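Local atomic coordinates of homocysteine S-methyltransferase (PDB entry 5DMM), a protein that catalyses methyl transfer from S-methylmethionine, or less efficiently S-adenosylmethionine, to homocysteine to make methionine, with zinc as cofactor. Residues 224-230 with 249-255; 239-243 with 284-289; 164-170 with 190-196. One frame throughout, in Å; residues are numbered along the deposited sequence.

Contact 1 of 3, residues 224-230 with 249-255. With ZN (zinc ion), chain B; HCS (2-amino-4-mercapto-butyric acid), chain F.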
loop_
_atom_site.group_PDB
_atom_site.type_symbol
_atom_site.label_atom_id
_atom_site.label_comp_id
_atom_site.label_asym_id
_atom_site.label_seq_id
_atom_site.Cartn_x
_atom_site.Cartn_y
_atom_site.Cartn_z
ATOM N N ALA A 224 3.843 -11.161 -0.872
ATOM C CA ALA A 224 2.438 -11.159 -1.266
ATOM C C ALA A 224 2.234 -10.323 -2.535
ATOM O O ALA A 224 3.037 -9.438 -2.853
ATOM C CB ALA A 224 1.556 -10.649 -0.115
ATOM N N LEU A 225 1.170 -10.633 -3.265
ATOM C CA LEU A 225 0.856 -10.025 -4.564
ATOM C C LEU A 225 -0.623 -9.716 -4.587
ATOM O O LEU A 225 -1.403 -10.449 -3.996
ATOM C CB LEU A 225 1.166 -10.981 -5.726
ATOM C CG LEU A 225 2.555 -11.562 -5.908
ATOM C CD1 LEU A 225 2.598 -12.366 -7.170
ATOM C CD2 LEU A 225 3.521 -10.417 -5.989
ATOM N N GLY A 226 -1.043 -8.683 -5.300
ATOM C CA GLY A 226 -2.477 -8.488 -5.418
ATOM C C GLY A 226 -2.908 -7.297 -6.228
ATOM O O GLY A 226 -2.204 -6.869 -7.129
ATOM N N ILE A 227 -4.085 -6.773 -5.901
ATOM C CA ILE A 227 -4.657 -5.661 -6.647
ATOM C C ILE A 227 -5.193 -4.583 -5.701
ATOM O O ILE A 227 -5.665 -4.878 -4.601
ATOM C CB ILE A 227 -5.791 -6.151 -7.572
ATOM C CG1 ILE A 227 -6.823 -6.909 -6.738
ATOM C CG2 ILE A 227 -5.217 -7.034 -8.685
ATOM C CD1 ILE A 227 -8.097 -7.311 -7.500
ATOM N N ASN A 228 -5.103 -3.325 -6.113
ATOM C CA ASN A 228 -5.716 -2.257 -5.336
ATOM C C ASN A 228 -6.116 -1.104 -6.241
ATOM O O ASN A 228 -5.684 -1.036 -7.392
ATOM C CB ASN A 228 -4.769 -1.768 -4.228
ATOM C CG ASN A 228 -3.577 -0.983 -4.774
ATOM O OD1 ASN A 228 -2.664 -1.554 -5.377
ATOM N ND2 ASN A 228 -3.572 0.333 -4.538
ATOM N N CYS A 229 -6.940 -0.210 -5.713
ATOM C CA CYS A 229 -7.405 0.958 -6.456
ATOM C C CYS A 229 -8.126 0.532 -7.728
ATOM O O CYS A 229 -7.950 1.115 -8.790
ATOM C CB CYS A 229 -6.234 1.889 -6.771
ATOM S SG CYS A 229 -6.744 3.604 -7.071
ATOM N N ILE A 230 -8.946 -0.503 -7.596
ATOM C CA ILE A 230 -9.709 -1.057 -8.708
ATOM C C ILE A 230 -11.186 -1.078 -8.304
ATOM O O ILE A 230 -11.501 -1.067 -7.112
ATOM C CB ILE A 230 -9.205 -2.477 -9.066
ATOM C CG1 ILE A 230 -9.949 -3.070 -10.267
ATOM C CG2 ILE A 230 -9.329 -3.405 -7.859
ATOM C CD1 ILE A 230 -9.502 -4.497 -10.603
ATOM N N PRO A 249 0.196 -15.439 -0.550
ATOM C CA PRO A 249 -0.983 -14.738 -0.023
ATOM C C PRO A 249 -1.365 -13.583 -0.946
ATOM O O PRO A 249 -0.485 -12.796 -1.328
ATOM C CB PRO A 249 -0.526 -14.203 1.349
ATOM C CG PRO A 249 0.797 -14.795 1.620
ATOM C CD PRO A 249 1.360 -15.355 0.349
ATOM N N LEU A 250 -2.643 -13.472 -1.309
ATOM C CA LEU A 250 -3.046 -12.426 -2.243
ATOM C C LEU A 250 -3.592 -11.213 -1.506
ATOM O O LEU A 250 -4.241 -11.337 -0.462
ATOM C CB LEU A 250 -4.084 -12.948 -3.238
ATOM C CG LEU A 250 -3.617 -14.077 -4.175
ATOM C CD1 LEU A 250 -4.748 -14.452 -5.139
ATOM C CD2 LEU A 250 -2.334 -13.700 -4.944
ATOM N N VAL A 251 -3.331 -10.044 -2.083
ATOM C CA VAL A 251 -3.706 -8.764 -1.500
ATOM C C VAL A 251 -4.867 -8.148 -2.272
ATOM O O VAL A 251 -4.885 -8.171 -3.497
ATOM C CB VAL A 251 -2.508 -7.776 -1.517
ATOM C CG1 VAL A 251 -2.896 -6.456 -0.898
ATOM C CG2 VAL A 251 -1.308 -8.368 -0.804
ATOM N N VAL A 252 -5.833 -7.578 -1.562
ATOM C CA VAL A 252 -6.923 -6.919 -2.254
ATOM C C VAL A 252 -7.457 -5.758 -1.426
ATOM O O VAL A 252 -7.872 -5.930 -0.287
ATOM C CB VAL A 252 -8.071 -7.916 -2.609
ATOM C CG1 VAL A 252 -8.557 -8.691 -1.379
ATOM C CG2 VAL A 252 -9.228 -7.193 -3.269
ATOM N N TYR A 253 -7.383 -4.563 -1.989
ATOM C CA TYR A 253 -8.045 -3.429 -1.378
ATOM C C TYR A 253 -8.571 -2.490 -2.456
ATOM O O TYR A 253 -7.830 -1.678 -3.014
ATOM C CB TYR A 253 -7.138 -2.692 -0.372
ATOM C CG TYR A 253 -5.673 -2.402 -0.694
ATOM C CD1 TYR A 253 -5.209 -1.089 -0.729
ATOM C CD2 TYR A 253 -4.740 -3.426 -0.849
ATOM C CE1 TYR A 253 -3.865 -0.794 -0.965
ATOM C CE2 TYR A 253 -3.393 -3.142 -1.094
ATOM C CZ TYR A 253 -2.965 -1.826 -1.143
ATOM O OH TYR A 253 -1.639 -1.530 -1.383
ATOM N N PRO A 254 -9.868 -2.631 -2.766
ATOM C CA PRO A 254 -10.497 -1.910 -3.871
ATOM C C PRO A 254 -11.038 -0.549 -3.457
ATOM O O PRO A 254 -11.045 -0.198 -2.271
ATOM C CB PRO A 254 -11.639 -2.841 -4.272
ATOM C CG PRO A 254 -12.068 -3.435 -2.955
ATOM C CD PRO A 254 -10.769 -3.664 -2.209
ATOM N N ASN A 255 -11.490 0.210 -4.444
ATOM C CA ASN A 255 -12.178 1.462 -4.178
ATOM C C ASN A 255 -13.570 1.193 -3.630
ATOM O O ASN A 255 -14.131 0.115 -3.832
ATOM C CB ASN A 255 -12.252 2.298 -5.447
ATOM C CG ASN A 255 -10.883 2.586 -6.019
ATOM O OD1 ASN A 255 -9.921 2.723 -5.280
ATOM N ND2 ASN A 255 -10.788 2.658 -7.337
HETATM ZN ZN ZN B . -6.656 3.630 -4.528
HETATM N N HCS F . -2.242 6.276 -1.040
HETATM C CA HCS F . -3.021 5.053 -1.035
HETATM C CB HCS F . -3.050 4.463 -2.440
HETATM C CG HCS F . -3.709 5.424 -3.422
HETATM S SD HCS F . -4.030 4.566 -4.984
HETATM C C HCS F . -2.397 4.067 -0.092
HETATM O OXT HCS F . -1.346 4.392 0.500
HETATM O O HCS F . -2.953 2.959 0.066
#
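A beta-alpha-beta unit of the TIM barrel brings Asn228 against Tyr253, with strands 224-228 and 250-253 running parallel. Val251 N donates to Leu225 O at 2.7 Å, Ile227 N to Val251 O, and Tyr253 N to Ile227 O. Beyond the strands, Cys229 N bonds Tyr253 O and Asn255 N bonds Ile230 O, so the pairing continues into the active-site loops. Gly226 CA lies 3.1 Å from Val251 O, and a side chain here would run into that oxygen.

Asn228 and Tyr253 point the same way on one face of the sheet. Asn228 CB sits 3.4 Å from the Tyr253 ring centroid, only 5° off the ring normal, in a CH-pi contact. The amide stays near the ring, turned 21° from its plane, with Asn228 CG 3.8 Å from Tyr253 CZ. Both polar ends have partners on the nearby strands 191-197 and 164-170. Tyr253 OH bonds Glu168 OE1 and Trp192 NE1, while Asn228 OD1 bonds Ser194 OG and Thr169 N. The other face carries Ile227 CG1 and Val252 CG2, 4.2 Å apart, under helix 235-243.

With SG turned away from the backbone N (chi1 -157°), Cys229 SG reaches the zinc at 2.5 Å. Cys295 is a second ligand of this metal. The homocysteine SD is 3.6 Å from Cys229 SG. Asn255 OD1 lies 3.3 Å from Cys229 CA and accepts a bond from Cys296 N, next to the metal. Metal- and substrate-binding groups at the C-terminal ends of parallel strands are the hallmark of a TIM-barrel active site.

Contact 2 of 3, residues 239-243 with 284-289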
loop_
_atom_site.group_PDB
_atom_site.type_symbol
_atom_site.label_atom_id
_atom_site.label_comp_id
_atom_site.label_asym_id
_atom_site.label_seq_id
_atom_site.Cartn_x
_atom_site.Cartn_y
_atom_site.Cartn_z
ATOM N N LEU A 239 -8.618 -11.655 -8.988
ATOM C CA LEU A 239 -8.080 -12.518 -7.942
ATOM C C LEU A 239 -8.131 -13.974 -8.354
ATOM O O LEU A 239 -7.189 -14.722 -8.108
ATOM C CB LEU A 239 -8.834 -12.343 -6.625
ATOM C CG LEU A 239 -8.579 -11.064 -5.829
ATOM C CD1 LEU A 239 -9.491 -11.001 -4.594
ATOM C CD2 LEU A 239 -7.105 -10.971 -5.431
ATOM N N GLN A 240 -9.241 -14.385 -8.958
ATOM C CA GLN A 240 -9.374 -15.781 -9.383
ATOM C C GLN A 240 -8.283 -16.136 -10.386
ATOM O O GLN A 240 -7.757 -17.247 -10.358
ATOM C CB GLN A 240 -10.768 -16.044 -9.966
ATOM C CG GLN A 240 -11.837 -16.144 -8.905
ATOM C CD GLN A 240 -13.250 -16.125 -9.467
ATOM O OE1 GLN A 240 -13.477 -15.726 -10.614
ATOM N NE2 GLN A 240 -14.214 -16.554 -8.651
ATOM N N HIS A 241 -7.922 -15.191 -11.251
ATOM C CA HIS A 241 -6.858 -15.440 -12.217
ATOM C C HIS A 241 -5.500 -15.577 -11.511
ATOM O O HIS A 241 -4.747 -16.520 -11.777
ATOM C CB HIS A 241 -6.823 -14.333 -13.274
ATOM C CG HIS A 241 -5.817 -14.559 -14.367
ATOM N ND1 HIS A 241 -5.927 -15.584 -15.285
ATOM C CD2 HIS A 241 -4.682 -13.893 -14.686
ATOM C CE1 HIS A 241 -4.902 -15.537 -16.120
ATOM N NE2 HIS A 241 -4.133 -14.518 -15.780
ATOM N N LEU A 242 -5.194 -14.649 -10.601
ATOM C CA LEU A 242 -3.970 -14.740 -9.806
ATOM C C LEU A 242 -3.916 -16.033 -8.988
ATOM O O LEU A 242 -2.865 -16.635 -8.840
ATOM C CB LEU A 242 -3.844 -13.527 -8.879
ATOM C CG LEU A 242 -3.597 -12.189 -9.574
ATOM C CD1 LEU A 242 -3.671 -11.050 -8.567
ATOM C CD2 LEU A 242 -2.219 -12.197 -10.256
ATOM N N HIS A 243 -5.068 -16.461 -8.480
ATOM C CA HIS A 243 -5.213 -17.684 -7.689
ATOM C C HIS A 243 -4.728 -18.940 -8.437
ATOM O O HIS A 243 -4.276 -19.905 -7.818
ATOM C CB HIS A 243 -6.687 -17.830 -7.282
ATOM C CG HIS A 243 -6.977 -18.965 -6.346
ATOM N ND1 HIS A 243 -6.184 -19.266 -5.261
ATOM C CD2 HIS A 243 -7.990 -19.868 -6.332
ATOM C CE1 HIS A 243 -6.696 -20.297 -4.613
ATOM N NE2 HIS A 243 -7.793 -20.683 -5.243
ATOM N N TRP A 284 -13.587 -13.424 -2.090
ATOM C CA TRP A 284 -12.166 -13.067 -2.116
ATOM C C TRP A 284 -11.315 -14.091 -1.396
ATOM O O TRP A 284 -10.270 -14.503 -1.910
ATOM C CB TRP A 284 -11.951 -11.687 -1.486
ATOM C CG TRP A 284 -12.485 -10.580 -2.301
ATOM C CD1 TRP A 284 -12.890 -10.636 -3.607
ATOM C CD2 TRP A 284 -12.667 -9.227 -1.882
ATOM N NE1 TRP A 284 -13.320 -9.398 -4.019
ATOM C CE2 TRP A 284 -13.189 -8.514 -2.980
ATOM C CE3 TRP A 284 -12.444 -8.552 -0.677
ATOM C CZ2 TRP A 284 -13.510 -7.154 -2.907
ATOM C CZ3 TRP A 284 -12.766 -7.200 -0.602
ATOM C CH2 TRP A 284 -13.288 -6.517 -1.712
ATOM N N GLN A 285 -11.755 -14.501 -0.208
ATOM C CA GLN A 285 -10.986 -15.444 0.588
ATOM C C GLN A 285 -10.883 -16.784 -0.135
ATOM O O GLN A 285 -9.846 -17.446 -0.094
ATOM C CB GLN A 285 -11.617 -15.635 1.964
ATOM C CG GLN A 285 -10.895 -16.647 2.844
ATOM C CD GLN A 285 -11.409 -16.661 4.276
ATOM O OE1 GLN A 285 -12.140 -15.761 4.694
ATOM N NE2 GLN A 285 -11.017 -17.679 5.041
ATOM N N ALA A 286 -11.962 -17.166 -0.808
ATOM C CA ALA A 286 -11.983 -18.413 -1.553
ATOM C C ALA A 286 -11.051 -18.336 -2.759
ATOM O O ALA A 286 -10.668 -19.366 -3.318
ATOM C CB ALA A 286 -13.403 -18.750 -2.003
ATOM N N ALA A 287 -10.707 -17.119 -3.174
ATOM C CA ALA A 287 -9.797 -16.926 -4.296
ATOM C C ALA A 287 -8.369 -16.660 -3.839
ATOM O O ALA A 287 -7.559 -16.190 -4.622
ATOM C CB ALA A 287 -10.275 -15.787 -5.190
ATOM N N GLY A 288 -8.059 -16.964 -2.582
ATOM C CA GLY A 288 -6.695 -16.901 -2.091
ATOM C C GLY A 288 -6.272 -15.569 -1.491
ATOM O O GLY A 288 -5.098 -15.386 -1.158
ATOM N N ALA A 289 -7.215 -14.643 -1.348
ATOM C CA ALA A 289 -6.900 -13.360 -0.710
ATOM C C ALA A 289 -6.700 -13.591 0.779
ATOM O O ALA A 289 -7.493 -14.304 1.415
ATOM C CB ALA A 289 -8.008 -12.332 -0.951
#
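Leu239 and Trp284 meet between two outer helices of the TIM barrel, 235-243 and 281-286. Leu239 reaches across with one methyl: its CD1 lies 3.6 Å from Trp284 CD1, approaching the indole at a slant. The same methyl is 4.2 Å from Ala289 CB, at the start of the next strand. Nearer the backbone, Leu239 CB packs on Ala287 CB at 4.0 Å. Gln240 adds the aliphatic part of its chain, with CG at the same Ala287 methyl. No hydrogen bond joins the two segments, and the contact is one of packing.

Toward the surface, His243 takes over. Its CG lies anti to the backbone N (chi1 -174°), which swings the ring over the turn 287-288. Ala287 C and Gly288 N lie over one face of the imidazole, both offset toward its rim. His243 CB is 3.2 Å from Ala287 O. Gly288 CA comes within 4.0 Å of His243 ND1, and a side chain on the glycine would run into that nitrogen.

The turn itself is a Schellman motif that ends helix 281-286. Gly288, with positive phi, is its C-prime residue. Gly288 N donates to Gln285 O. Further out, Trp284 NE1 bonds Thr235 OG1, near the start of helix 235-243, which probably sets the rotation of the indole. The Trp284 ring also meets that of Tyr280. Underneath lies strand 250-253, where Val252 touches Leu239, Trp284 and Ala289. At the helix end, Trp284 O accepts two backbone bonds from opposite faces of its carbonyl plane, Ala287 N at 2.9 Å and Ala289 N at 3.1 Å.

Contact 3 of 3, residues 164-170 with 190-196. With HCS (2-amino-4-mercapto-butyric acid), chain F.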
loop_
_atom_site.group_PDB
_atom_site.type_symbol
_atom_site.label_atom_id
_atom_site.label_comp_id
_atom_site.label_asym_id
_atom_site.label_seq_id
_atom_site.Cartn_x
_atom_site.Cartn_y
_atom_site.Cartn_z
ATOM N N LEU A 164 7.120 -3.690 6.617
ATOM C CA LEU A 164 7.245 -4.067 5.218
ATOM C C LEU A 164 6.864 -2.910 4.311
ATOM O O LEU A 164 6.424 -1.861 4.775
ATOM C CB LEU A 164 6.391 -5.288 4.902
ATOM C CG LEU A 164 4.874 -5.142 4.907
ATOM C CD1 LEU A 164 4.282 -6.451 4.371
ATOM C CD2 LEU A 164 4.317 -4.877 6.289
ATOM N N LEU A 165 7.068 -3.116 3.016
ATOM C CA LEU A 165 6.802 -2.108 2.011
ATOM C C LEU A 165 5.562 -2.501 1.245
ATOM O O LEU A 165 5.419 -3.649 0.798
ATOM C CB LEU A 165 7.976 -1.954 1.051
ATOM C CG LEU A 165 9.328 -1.595 1.670
ATOM C CD1 LEU A 165 10.422 -1.547 0.616
ATOM C CD2 LEU A 165 9.245 -0.245 2.381
ATOM N N ALA A 166 4.660 -1.545 1.115
ATOM C CA ALA A 166 3.477 -1.698 0.276
ATOM C C ALA A 166 3.738 -1.044 -1.077
ATOM O O ALA A 166 3.501 0.162 -1.256
ATOM C CB ALA A 166 2.275 -1.070 0.948
ATOM N N CYS A 167 4.257 -1.820 -2.020
ATOM C CA CYS A 167 4.517 -1.302 -3.355
ATOM C C CYS A 167 3.202 -1.451 -4.103
ATOM O O CYS A 167 2.822 -2.561 -4.456
ATOM C CB CYS A 167 5.650 -2.068 -4.030
ATOM S SG CYS A 167 7.196 -1.993 -3.082
ATOM N N GLU A 168 2.506 -0.345 -4.322
ATOM C CA GLU A 168 1.084 -0.422 -4.657
ATOM C C GLU A 168 0.653 0.445 -5.831
ATOM O O GLU A 168 1.346 1.395 -6.210
ATOM C CB GLU A 168 0.262 -0.033 -3.434
ATOM C CG GLU A 168 0.542 1.407 -2.963
ATOM C CD GLU A 168 -0.241 1.785 -1.721
ATOM O OE1 GLU A 168 -1.104 0.990 -1.289
ATOM O OE2 GLU A 168 0.006 2.890 -1.177
ATOM N N THR A 169 -0.517 0.128 -6.382
ATOM C CA THR A 169 -1.096 0.872 -7.497
ATOM C C THR A 169 -0.137 0.881 -8.704
ATOM O O THR A 169 -0.076 1.850 -9.465
ATOM C CB THR A 169 -1.442 2.338 -7.082
ATOM O OG1 THR A 169 -1.847 2.368 -5.708
ATOM C CG2 THR A 169 -2.562 2.913 -7.942
ATOM N N LEU A 170 0.592 -0.217 -8.878
ATOM C CA LEU A 170 1.643 -0.315 -9.897
ATOM C C LEU A 170 1.076 -0.731 -11.261
ATOM O O LEU A 170 0.464 -1.781 -11.370
ATOM C CB LEU A 170 2.703 -1.326 -9.454
ATOM C CG LEU A 170 3.311 -1.165 -8.053
ATOM C CD1 LEU A 170 4.255 -2.317 -7.774
ATOM C CD2 LEU A 170 4.033 0.167 -7.915
ATOM N N ARG A 190 11.000 -6.641 3.297
ATOM C CA ARG A 190 9.957 -7.502 2.748
ATOM C C ARG A 190 8.894 -6.601 2.128
ATOM O O ARG A 190 8.702 -5.480 2.600
ATOM C CB ARG A 190 9.365 -8.398 3.837
ATOM C CG ARG A 190 10.401 -9.303 4.514
ATOM C CD ARG A 190 10.928 -10.352 3.544
ATOM N NE ARG A 190 11.841 -11.302 4.183
ATOM C CZ ARG A 190 13.162 -11.134 4.270
ATOM N NH1 ARG A 190 13.738 -10.049 3.762
ATOM N NH2 ARG A 190 13.912 -12.056 4.863
ATOM N N ALA A 191 8.216 -7.065 1.076
ATOM C CA ALA A 191 7.216 -6.224 0.410
ATOM C C ALA A 191 6.047 -7.020 -0.154
ATOM O O ALA A 191 6.194 -8.209 -0.465
ATOM C CB ALA A 191 7.870 -5.426 -0.720
ATOM N N TRP A 192 4.897 -6.362 -0.300
ATOM C CA TRP A 192 3.886 -6.855 -1.224
ATOM C C TRP A 192 3.915 -5.950 -2.440
ATOM O O TRP A 192 4.347 -4.802 -2.362
ATOM C CB TRP A 192 2.475 -6.945 -0.591
ATOM C CG TRP A 192 1.646 -5.672 -0.368
ATOM C CD1 TRP A 192 1.106 -4.849 -1.323
ATOM C CD2 TRP A 192 1.197 -5.157 0.898
ATOM N NE1 TRP A 192 0.376 -3.837 -0.723
ATOM C CE2 TRP A 192 0.414 -4.010 0.635
ATOM C CE3 TRP A 192 1.386 -5.554 2.227
ATOM C CZ2 TRP A 192 -0.184 -3.260 1.656
ATOM C CZ3 TRP A 192 0.788 -4.812 3.236
ATOM C CH2 TRP A 192 0.018 -3.678 2.948
ATOM N N PHE A 193 3.533 -6.515 -3.577
ATOM C CA PHE A 193 3.382 -5.781 -4.824
ATOM C C PHE A 193 1.924 -5.869 -5.244
ATOM O O PHE A 193 1.397 -6.972 -5.459
ATOM C CB PHE A 193 4.282 -6.363 -5.928
ATOM C CG PHE A 193 5.720 -5.884 -5.881
ATOM C CD1 PHE A 193 6.463 -5.955 -4.708
ATOM C CD2 PHE A 193 6.338 -5.401 -7.025
ATOM C CE1 PHE A 193 7.800 -5.517 -4.672
ATOM C CE2 PHE A 193 7.677 -4.967 -6.999
ATOM C CZ PHE A 193 8.404 -5.028 -5.820
ATOM N N SER A 194 1.279 -4.716 -5.346
ATOM C CA SER A 194 -0.114 -4.663 -5.748
ATOM C C SER A 194 -0.264 -3.804 -7.001
ATOM O O SER A 194 0.378 -2.759 -7.119
ATOM C CB SER A 194 -0.968 -4.134 -4.601
ATOM O OG SER A 194 -2.327 -4.036 -4.996
ATOM N N PHE A 195 -1.122 -4.256 -7.917
ATOM C CA PHE A 195 -1.184 -3.762 -9.294
ATOM C C PHE A 195 -2.509 -3.109 -9.662
ATOM O O PHE A 195 -3.558 -3.456 -9.102
ATOM C CB PHE A 195 -0.944 -4.923 -10.275
ATOM C CG PHE A 195 0.160 -5.842 -9.860
ATOM C CD1 PHE A 195 1.461 -5.373 -9.763
ATOM C CD2 PHE A 195 -0.100 -7.163 -9.555
ATOM C CE1 PHE A 195 2.485 -6.210 -9.371
ATOM C CE2 PHE A 195 0.924 -8.011 -9.161
ATOM C CZ PHE A 195 2.216 -7.530 -9.066
ATOM N N THR A 196 -2.466 -2.188 -10.629
ATOM C CA THR A 196 -3.685 -1.774 -11.329
ATOM C C THR A 196 -3.761 -2.520 -12.662
ATOM O O THR A 196 -2.732 -2.925 -13.224
ATOM C CB THR A 196 -3.763 -0.253 -11.582
ATOM O OG1 THR A 196 -2.679 0.162 -12.421
ATOM C CG2 THR A 196 -3.736 0.501 -10.270
HETATM N N HCS F . -2.242 6.276 -1.040
HETATM C CA HCS F . -3.021 5.053 -1.035
HETATM C CB HCS F . -3.050 4.463 -2.440
HETATM C CG HCS F . -3.709 5.424 -3.422
HETATM S SD HCS F . -4.030 4.566 -4.984
HETATM C C HCS F . -2.397 4.067 -0.092
HETATM O OXT HCS F . -1.346 4.392 0.500
HETATM O O HCS F . -2.953 2.959 0.066
#
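Trp192 holds CG between its backbone N and carbonyl carbon (chi1 76°), and this folds the indole back over Ala166. Ala166 CB touches Trp192 CZ2 at 3.4 Å, above one face of the ring. Leu164 CD1 meets Trp192 CE3 at 3.7 Å. Replacing Trp192 by an alanine would probably open a gap beside Ala166 and Leu164 and leave Tyr253 OH without its indole donor. Glu168 uses the same first torsion (chi1 61°) and then extends, bringing its OE2 to 2.6 Å from the homocysteine OXT. Ser121 OG hydrogen-bonds Glu168 OE2. Thr169 OG1 lies 3.2 Å from the ligand SD.

On the reverse face Cys167 CB sits over the Phe193 ring, 4.1 Å from its centroid, with the sulfur oblique to it. The parallel strands pair regularly up to Ser194 N and Cys167 O (2.8 Å). A beta bulge then shifts the register by one, and Leu170 N donates to a lone pair of Ser194 O at 3.1 Å.

Helix 173-183 links the strands and covers the Cys167 and Phe193 face through Leu183. Strands 117-122 and 222-228 flank the pair in the barrel.

Overall arrangement
Contacts 1 and 3 are buried in the barrel sheet, whereas contact 2 lies farther out and is partly exposed. Contacts 1 and 3 each pair neighbouring parallel strands linked by a helix, and strands 191-197 and 222-228 then put them side by side. Both touch homocysteine, one with a zinc-binding cysteine, the other with a glutamate and a threonine. Side-chain hydrogen bonds cross between them. Contact 2 has no hydrogen bond between its segments and relies on apolar packing and a helix-ending turn. It shares helix 235-243 with the unit of contact 1 and touches its strand 250-253, but does not touch contact 3, about 17 Å away between centres.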